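Local atomic coordinates of putative metal binding protein (Coccidioides immitis, PDB entry 3CVG), a protein that is of unconfirmed function but probably binds metal or another small ligand, as a member of the periplasmic binding protein superfamily, and holds a calcium ion. Residues R150-S154 with A155-K159; I158-A161 with E162-S166; R213-R216 with D217-V220. All coordinates share one frame; numbering follows the deposited sequence.

Contact 1. Residues R150-S154 with A155-K159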
loop_
_atom_site.group_PDB
_atom_site.type_symbol
_atom_site.label_atom_id
_atom_site.label_comp_id
_atom_site.label_asym_id
_atom_site.label_seq_id
_atom_site.Cartn_x
_atom_site.Cartn_y
_atom_site.Cartn_z
ATOM N N ARG A 150 -9.070 2.588 9.301
ATOM C CA ARG A 150 -9.568 3.508 8.285
ATOM C C ARG A 150 -10.931 3.036 7.755
ATOM O O ARG A 150 -11.664 3.817 7.142
ATOM C CB ARG A 150 -8.541 3.660 7.165
ATOM C CG ARG A 150 -7.374 4.566 7.579
ATOM C CD ARG A 150 -6.249 4.547 6.559
ATOM N NE ARG A 150 -6.734 4.849 5.219
ATOM C CZ ARG A 150 -6.146 4.430 4.106
ATOM N NH1 ARG A 150 -5.045 3.693 4.174
ATOM N NH2 ARG A 150 -6.671 4.730 2.924
ATOM N N TYR A 151 -11.249 1.758 7.984
ATOM C CA TYR A 151 -12.557 1.176 7.627
ATOM C C TYR A 151 -13.054 1.683 6.274
ATOM O O TYR A 151 -14.213 2.103 6.140
ATOM C CB TYR A 151 -13.566 1.569 8.728
ATOM C CG TYR A 151 -14.616 0.524 9.062
ATOM C CD1 TYR A 151 -14.254 -0.701 9.608
ATOM C CD2 TYR A 151 -15.973 0.772 8.843
ATOM C CE1 TYR A 151 -15.208 -1.659 9.926
ATOM C CE2 TYR A 151 -16.933 -0.174 9.165
ATOM C CZ TYR A 151 -16.546 -1.384 9.706
ATOM O OH TYR A 151 -17.497 -2.309 10.061
ATOM N N ASP A 152 -12.184 1.626 5.270
ATOM C CA ASP A 152 -12.502 2.168 3.953
ATOM C C ASP A 152 -12.208 1.238 2.775
ATOM O O ASP A 152 -12.077 1.712 1.647
ATOM C CB ASP A 152 -11.710 3.465 3.771
ATOM C CG ASP A 152 -10.212 3.224 3.829
ATOM O OD1 ASP A 152 -9.823 2.068 4.105
ATOM O OD2 ASP A 152 -9.419 4.165 3.611
ATOM N N LYS A 153 -12.093 -0.066 3.029
ATOM C CA LYS A 153 -11.842 -1.029 1.964
ATOM C C LYS A 153 -10.452 -0.912 1.327
ATOM O O LYS A 153 -10.164 -1.590 0.345
ATOM C CB LYS A 153 -12.912 -0.888 0.867
ATOM C CG LYS A 153 -14.241 -1.636 1.134
ATOM C CD LYS A 153 -15.285 -1.287 0.064
ATOM C CE LYS A 153 -16.406 -2.343 -0.069
ATOM N NZ LYS A 153 -17.327 -2.472 1.096
ATOM N N SER A 154 -9.594 -0.065 1.888
ATOM C CA SER A 154 -8.248 0.120 1.343
ATOM C C SER A 154 -7.319 -1.043 1.675
ATOM O O SER A 154 -7.642 -1.898 2.496
ATOM C CB SER A 154 -7.632 1.402 1.901
ATOM O OG SER A 154 -7.404 1.274 3.296
ATOM N N ALA A 155 -6.146 -1.055 1.040
ATOM C CA ALA A 155 -5.158 -2.091 1.299
ATOM C C ALA A 155 -4.838 -2.120 2.804
ATOM O O ALA A 155 -4.722 -3.186 3.397
ATOM C CB ALA A 155 -3.892 -1.820 0.479
ATOM N N THR A 156 -4.712 -0.947 3.423
ATOM C CA THR A 156 -4.432 -0.876 4.858
ATOM C C THR A 156 -5.573 -1.529 5.658
ATOM O O THR A 156 -5.332 -2.334 6.553
ATOM C CB THR A 156 -4.250 0.596 5.304
ATOM O OG1 THR A 156 -3.133 1.160 4.607
ATOM C CG2 THR A 156 -3.997 0.689 6.800
ATOM N N ASN A 157 -6.813 -1.176 5.332
ATOM C CA ASN A 157 -7.971 -1.755 6.011
ATOM C C ASN A 157 -7.965 -3.275 5.839
ATOM O O ASN A 157 -8.145 -4.015 6.806
ATOM C CB ASN A 157 -9.263 -1.150 5.444
ATOM C CG ASN A 157 -10.533 -1.742 6.064
ATOM O OD1 ASN A 157 -10.560 -2.159 7.231
ATOM N ND2 ASN A 157 -11.599 -1.737 5.294
ATOM N N ILE A 158 -7.743 -3.741 4.616
ATOM C CA ILE A 158 -7.701 -5.177 4.353
ATOM C C ILE A 158 -6.659 -5.826 5.281
ATOM O O ILE A 158 -6.922 -6.838 5.930
ATOM C CB ILE A 158 -7.315 -5.447 2.863
ATOM C CG1 ILE A 158 -8.497 -5.115 1.948
ATOM C CG2 ILE A 158 -6.863 -6.909 2.676
ATOM C CD1 ILE A 158 -8.098 -4.933 0.472
ATOM N N LYS A 159 -5.489 -5.196 5.365
ATOM C CA LYS A 159 -4.386 -5.708 6.168
ATOM C C LYS A 159 -4.723 -5.875 7.653
ATOM O O LYS A 159 -4.531 -6.958 8.219
ATOM C CB LYS A 159 -3.186 -4.784 6.041
ATOM C CG LYS A 159 -2.081 -5.090 7.024
ATOM C CD LYS A 159 -1.044 -6.037 6.464
ATOM C CE LYS A 159 -1.599 -7.380 6.085
ATOM N NZ LYS A 159 -1.141 -7.740 4.700
#

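Contact 2. Residues I158-A161 with E162-S166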
loop_
_atom_site.group_PDB
_atom_site.type_symbol
_atom_site.label_atom_id
_atom_site.label_comp_id
_atom_site.label_asym_id
_atom_site.label_seq_id
_atom_site.Cartn_x
_atom_site.Cartn_y
_atom_site.Cartn_z
ATOM N N ILE A 158 -7.743 -3.741 4.616
ATOM C CA ILE A 158 -7.701 -5.177 4.353
ATOM C C ILE A 158 -6.659 -5.826 5.281
ATOM O O ILE A 158 -6.922 -6.838 5.930
ATOM C CB ILE A 158 -7.315 -5.447 2.863
ATOM C CG1 ILE A 158 -8.497 -5.115 1.948
ATOM C CG2 ILE A 158 -6.863 -6.909 2.676
ATOM C CD1 ILE A 158 -8.098 -4.933 0.472
ATOM N N LYS A 159 -5.489 -5.196 5.365
ATOM C CA LYS A 159 -4.386 -5.708 6.168
ATOM C C LYS A 159 -4.723 -5.875 7.653
ATOM O O LYS A 159 -4.531 -6.958 8.219
ATOM C CB LYS A 159 -3.186 -4.784 6.041
ATOM C CG LYS A 159 -2.081 -5.090 7.024
ATOM C CD LYS A 159 -1.044 -6.037 6.464
ATOM C CE LYS A 159 -1.599 -7.380 6.085
ATOM N NZ LYS A 159 -1.141 -7.740 4.700
ATOM N N GLU A 160 -5.188 -4.819 8.309
ATOM C CA GLU A 160 -5.507 -4.985 9.710
ATOM C C GLU A 160 -6.686 -5.912 9.930
ATOM O O GLU A 160 -6.749 -6.607 10.941
ATOM C CB GLU A 160 -5.738 -3.609 10.363
ATOM C CG GLU A 160 -6.618 -2.619 9.589
ATOM C CD GLU A 160 -8.060 -2.572 10.077
ATOM O OE1 GLU A 160 -8.405 -3.370 10.973
ATOM O OE2 GLU A 160 -8.840 -1.744 9.555
ATOM N N ALA A 161 -7.632 -5.898 8.989
ATOM C CA ALA A 161 -8.826 -6.751 9.111
ATOM C C ALA A 161 -8.277 -8.177 9.088
ATOM O O ALA A 161 -8.632 -9.013 9.937
ATOM C CB ALA A 161 -9.875 -6.523 7.906
ATOM N N GLU A 162 -7.376 -8.429 8.142
ATOM C CA GLU A 162 -6.736 -9.720 7.992
ATOM C C GLU A 162 -6.018 -10.122 9.290
ATOM O O GLU A 162 -6.116 -11.273 9.716
ATOM C CB GLU A 162 -5.719 -9.593 6.880
ATOM C CG GLU A 162 -5.496 -10.827 6.060
ATOM C CD GLU A 162 -4.786 -10.484 4.759
ATOM O OE1 GLU A 162 -3.584 -10.135 4.803
ATOM O OE2 GLU A 162 -5.441 -10.522 3.696
ATOM N N LEU A 163 -5.269 -9.191 9.891
ATOM C CA LEU A 163 -4.518 -9.483 11.115
ATOM C C LEU A 163 -5.448 -9.852 12.275
ATOM O O LEU A 163 -5.188 -10.802 13.007
ATOM C CB LEU A 163 -3.623 -8.283 11.470
ATOM C CG LEU A 163 -2.482 -8.077 10.470
ATOM C CD1 LEU A 163 -1.771 -6.771 10.751
ATOM C CD2 LEU A 163 -1.526 -9.250 10.571
ATOM N N TRP A 164 -6.540 -9.112 12.445
ATOM C CA TRP A 164 -7.491 -9.438 13.516
ATOM C C TRP A 164 -8.077 -10.840 13.327
ATOM O O TRP A 164 -8.126 -11.649 14.267
ATOM C CB TRP A 164 -8.625 -8.404 13.559
ATOM C CG TRP A 164 -8.168 -7.072 14.104
ATOM C CD1 TRP A 164 -8.112 -5.885 13.440
ATOM C CD2 TRP A 164 -7.651 -6.827 15.414
ATOM N NE1 TRP A 164 -7.587 -4.906 14.256
ATOM C CE2 TRP A 164 -7.296 -5.460 15.476
ATOM C CE3 TRP A 164 -7.447 -7.629 16.543
ATOM C CZ2 TRP A 164 -6.750 -4.879 16.621
ATOM C CZ3 TRP A 164 -6.899 -7.050 17.684
ATOM C CH2 TRP A 164 -6.559 -5.690 17.712
ATOM N N LEU A 165 -8.521 -11.131 12.110
ATOM C CA LEU A 165 -9.086 -12.442 11.820
ATOM C C LEU A 165 -8.060 -13.551 12.054
ATOM O O LEU A 165 -8.429 -14.641 12.481
ATOM C CB LEU A 165 -9.595 -12.512 10.376
ATOM C CG LEU A 165 -10.819 -11.648 10.016
ATOM C CD1 LEU A 165 -11.181 -11.896 8.577
ATOM C CD2 LEU A 165 -12.007 -11.988 10.904
ATOM N N SER A 166 -6.780 -13.272 11.789
ATOM C CA SER A 166 -5.720 -14.274 11.971
ATOM C C SER A 166 -5.637 -14.779 13.414
ATOM O O SER A 166 -5.154 -15.888 13.662
ATOM C CB SER A 166 -4.347 -13.718 11.541
ATOM O OG SER A 166 -3.842 -12.774 12.476
HETATM O O HOH W 1 -2.891 -8.301 2.242
#

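Contact 3. Residues R213-R216 with D217-V220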
loop_
_atom_site.group_PDB
_atom_site.type_symbol
_atom_site.label_atom_id
_atom_site.label_comp_id
_atom_site.label_asym_id
_atom_site.label_seq_id
_atom_site.Cartn_x
_atom_site.Cartn_y
_atom_site.Cartn_z
ATOM N N ARG A 213 7.995 15.618 11.776
ATOM C CA ARG A 213 8.948 14.905 12.622
ATOM C C ARG A 213 8.475 14.926 14.070
ATOM O O ARG A 213 8.613 13.939 14.798
ATOM C CB ARG A 213 10.334 15.544 12.561
ATOM C CG ARG A 213 11.015 15.403 11.228
ATOM C CD ARG A 213 12.500 15.697 11.335
ATOM N NE ARG A 213 13.126 15.665 10.021
ATOM C CZ ARG A 213 13.025 14.646 9.176
ATOM N NH1 ARG A 213 12.323 13.572 9.509
ATOM N NH2 ARG A 213 13.627 14.702 7.995
ATOM N N GLY A 214 7.930 16.065 14.481
ATOM C CA GLY A 214 7.443 16.201 15.841
ATOM C C GLY A 214 6.454 15.118 16.238
ATOM O O GLY A 214 6.527 14.591 17.348
ATOM N N LEU A 215 5.529 14.779 15.342
ATOM C CA LEU A 215 4.541 13.746 15.636
ATOM C C LEU A 215 5.171 12.366 15.768
ATOM O O LEU A 215 4.718 11.550 16.566
ATOM C CB LEU A 215 3.452 13.701 14.557
ATOM C CG LEU A 215 2.325 14.735 14.651
ATOM C CD1 LEU A 215 1.237 14.399 13.643
ATOM C CD2 LEU A 215 1.748 14.729 16.066
ATOM N N ARG A 216 6.214 12.108 14.984
ATOM C CA ARG A 216 6.877 10.812 15.027
ATOM C C ARG A 216 7.479 10.557 16.402
ATOM O O ARG A 216 7.717 9.415 16.781
ATOM C CB ARG A 216 7.965 10.726 13.950
ATOM C CG ARG A 216 7.441 10.935 12.543
ATOM C CD ARG A 216 8.577 10.899 11.523
ATOM N NE ARG A 216 8.257 11.707 10.351
ATOM C CZ ARG A 216 9.018 11.778 9.264
ATOM N NH1 ARG A 216 10.150 11.085 9.199
ATOM N NH2 ARG A 216 8.648 12.540 8.246
ATOM N N ASP A 217 7.719 11.627 17.152
ATOM C CA ASP A 217 8.267 11.495 18.495
ATOM C C ASP A 217 7.164 11.185 19.504
ATOM O O ASP A 217 7.437 10.811 20.642
ATOM C CB ASP A 217 8.988 12.781 18.900
ATOM C CG ASP A 217 10.376 12.874 18.314
ATOM O OD1 ASP A 217 11.219 12.014 18.648
ATOM O OD2 ASP A 217 10.628 13.804 17.521
ATOM N N GLN A 218 5.917 11.340 19.076
ATOM C CA GLN A 218 4.764 11.076 19.931
ATOM C C GLN A 218 4.208 9.677 19.653
ATOM O O GLN A 218 3.100 9.328 20.076
ATOM C CB GLN A 218 3.696 12.148 19.686
ATOM C CG GLN A 218 4.126 13.540 20.162
ATOM C CD GLN A 218 3.216 14.646 19.664
ATOM O OE1 GLN A 218 1.991 14.541 19.744
ATOM N NE2 GLN A 218 3.812 15.721 19.159
HETATM N N MSE A 219 4.992 8.875 18.942
HETATM C CA MSE A 219 4.599 7.513 18.610
HETATM C C MSE A 219 5.815 6.593 18.569
HETATM O O MSE A 219 6.958 7.055 18.505
HETATM C CB MSE A 219 3.870 7.468 17.256
HETATM C CG MSE A 219 4.603 8.168 16.113
HETATM SE SE MSE A 219 4.367 7.243 14.404
HETATM C CE MSE A 219 5.676 5.865 14.694
ATOM N N VAL A 220 5.555 5.292 18.599
ATOM C CA VAL A 220 6.597 4.277 18.573
ATOM C C VAL A 220 6.298 3.243 17.490
ATOM O O VAL A 220 5.147 2.860 17.301
ATOM C CB VAL A 220 6.680 3.533 19.939
ATOM C CG1 VAL A 220 7.567 2.313 19.814
ATOM C CG2 VAL A 220 7.209 4.476 21.028
HETATM O O HOH W 2 10.903 12.944 14.716
#

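Contact 1. Residues R150-S154 with A155-K159
Ser154 caps the first turn of helix 155-166, and its hydroxyl meets Asn157 across the turn. CB of Ser154 leaves the backbone beside the Ala155 amide. OG then sits between the backbone N and the carbonyl carbon (chi1 67°), which turns it back over the helix end. There Ser154 OG accepts from Asn157 N at 3.2 Å in a nearly straight bond (169°), the N-cap bond. The same hydroxyl donates to Asp152 OD1 at 2.7 Å, reaching it on the syn side of the carboxylate, slightly out of its plane. Ser154 N also gives its hydrogen to Asp152 OD1, at 3.1 Å and from well above the carboxylate plane. This second bond closes an Asx turn, and OD1 is thus gripped by two donors of one residue. OG also lies over one face of the Arg150 guanidinium, toward its rim.

The other oxygen of the same carboxylate, Asp152 OD2, forms a salt bridge with Arg150 NH2 at 2.9 Å. A bend at chi3 carries the guanidinium across Thr156 at about a right angle, with Thr156 OG1 near the guanidinium plane at its edge, 3.2 Å from Arg150 NH1, at an angle too poor for a hydrogen bond. The first main-chain bond of the helix follows, Ile158 N donating to Ser154 O at 2.8 Å, and CG1 of Ile158 packs against Ser154 O at 3.4 Å.

The side chain of Thr156 lies about 3 Å from the bound calcium ion, so this helix start borders the metal site. The loop leads from strand 147-149 into helix 155-166. Arg150 NE bonds to Thr185 O and the side chain rests on Pro187 and Ala190 of helix 187-196, while Thr156 and Lys159 touch Phe107 of strand 100-111.

Contact 2. Residues I158-A161 with E162-S166
The Trp164 indole meets the carboxylate of Glu160, one helical turn earlier, at its edge: Glu160 OE1 lies in the ring plane, 3.5 Å from Trp164 CD1, and the two flat groups are turned 82° apart. CA of Ala161 also sits near the plane at the edge, whereas Glu160 O approaches obliquely. Among the aromatic neighbours, Phe129 and Phe147 meet the indole edge-to-face, and the Trp179 and Tyr180 rings also touch it. The bend of the Glu160 chain at chi2 (99°) brings OE1 to the indole edge; Tyr180 OH bonds to OE1 and Ser149 OG to OE2.

Residues 158-166 belong to the beta-alpha-beta unit of strand 147-149, helix 155-166 and strand 180-182. Across them run four successive i+4 to i backbone bonds, from Glu162 N to Ile158 O on to Leu165 N to Ala161 O at 3.0 Å.

Lys159 and Glu162 form a long salt bridge, with Lys159 NZ 3.4 Å from Glu162 OE1 in a weak hydrogen bond. A water joins the same two atoms, accepting from Lys159 NZ at 3.1 Å and donating to Glu162 OE1 at 3.2 Å. Pro232 O is the stronger partner of NZ. CG of Lys159 touches CD1 of Leu163 at 4.1 Å, and Leu163 packs further on Ile202 and Phe129.

Contact 3. Residues R213-R216 with D217-V220
Asp217 N is shared between two carbonyls of the preceding turn. Its bond to Gly214 O is 3.2 Å long, with the donor 64° out of the carbonyl plane, and the one to Arg213 O is weak at 3.4 Å. Gln218 N donates to Leu215 O at 2.8 Å, again from above the plane. A water donates to Asp217 OD2 at 2.9 Å; it also lies by Arg213 O, but so close that this second leg is doubtful.

Two i+3 to i bonds and one weak i+4 to i bond mark the loosely bonded turn of helix 213-216 as it unwinds into the loop before strand 220-224, whose Val220 pairs through the backbone with Gly111.

The two arginine tips find their partners outside the turn. Arg213 NH2 and Arg216 NH1 make salt bridges to the two oxygens of Asp274, Arg216 NH2 bonds to Ile211 O, and the Arg216 guanidinium has a cation-pi contact with Tyr208. CD2 of Leu215 lies against the Gln218 amide, 3.7 Å from Gln218 OE1. CG of the selenomethionine Met219 reaches Leu215 O at 3.4 Å, while Leu215, Gln218 and Met219 all touch Ile195 of helix 187-196.

From the N terminus, contact 1 comes first and turns the chain from strand 147-149 into helix 155-166. Contact 2 begins where contact 1 ends: the two share Ile158 and Lys159, with centres 9 Å apart, and both use helix 155-166, contact 1 entering it from the loop 150-154. Contact 2 sets that helix against strand 200-204 and helix 125-138. Contact 3 comes later, in series, its centre about 23 Å from that of contact 1 and 25 Å from that of contact 2, touching neither. It turns the chain from helix 213-216 toward strand 220-224. All three are local, so none closes a long loop or crosses another. Helix 187-196 neighbours both contact 1, through Arg150, and contact 3, through Leu215.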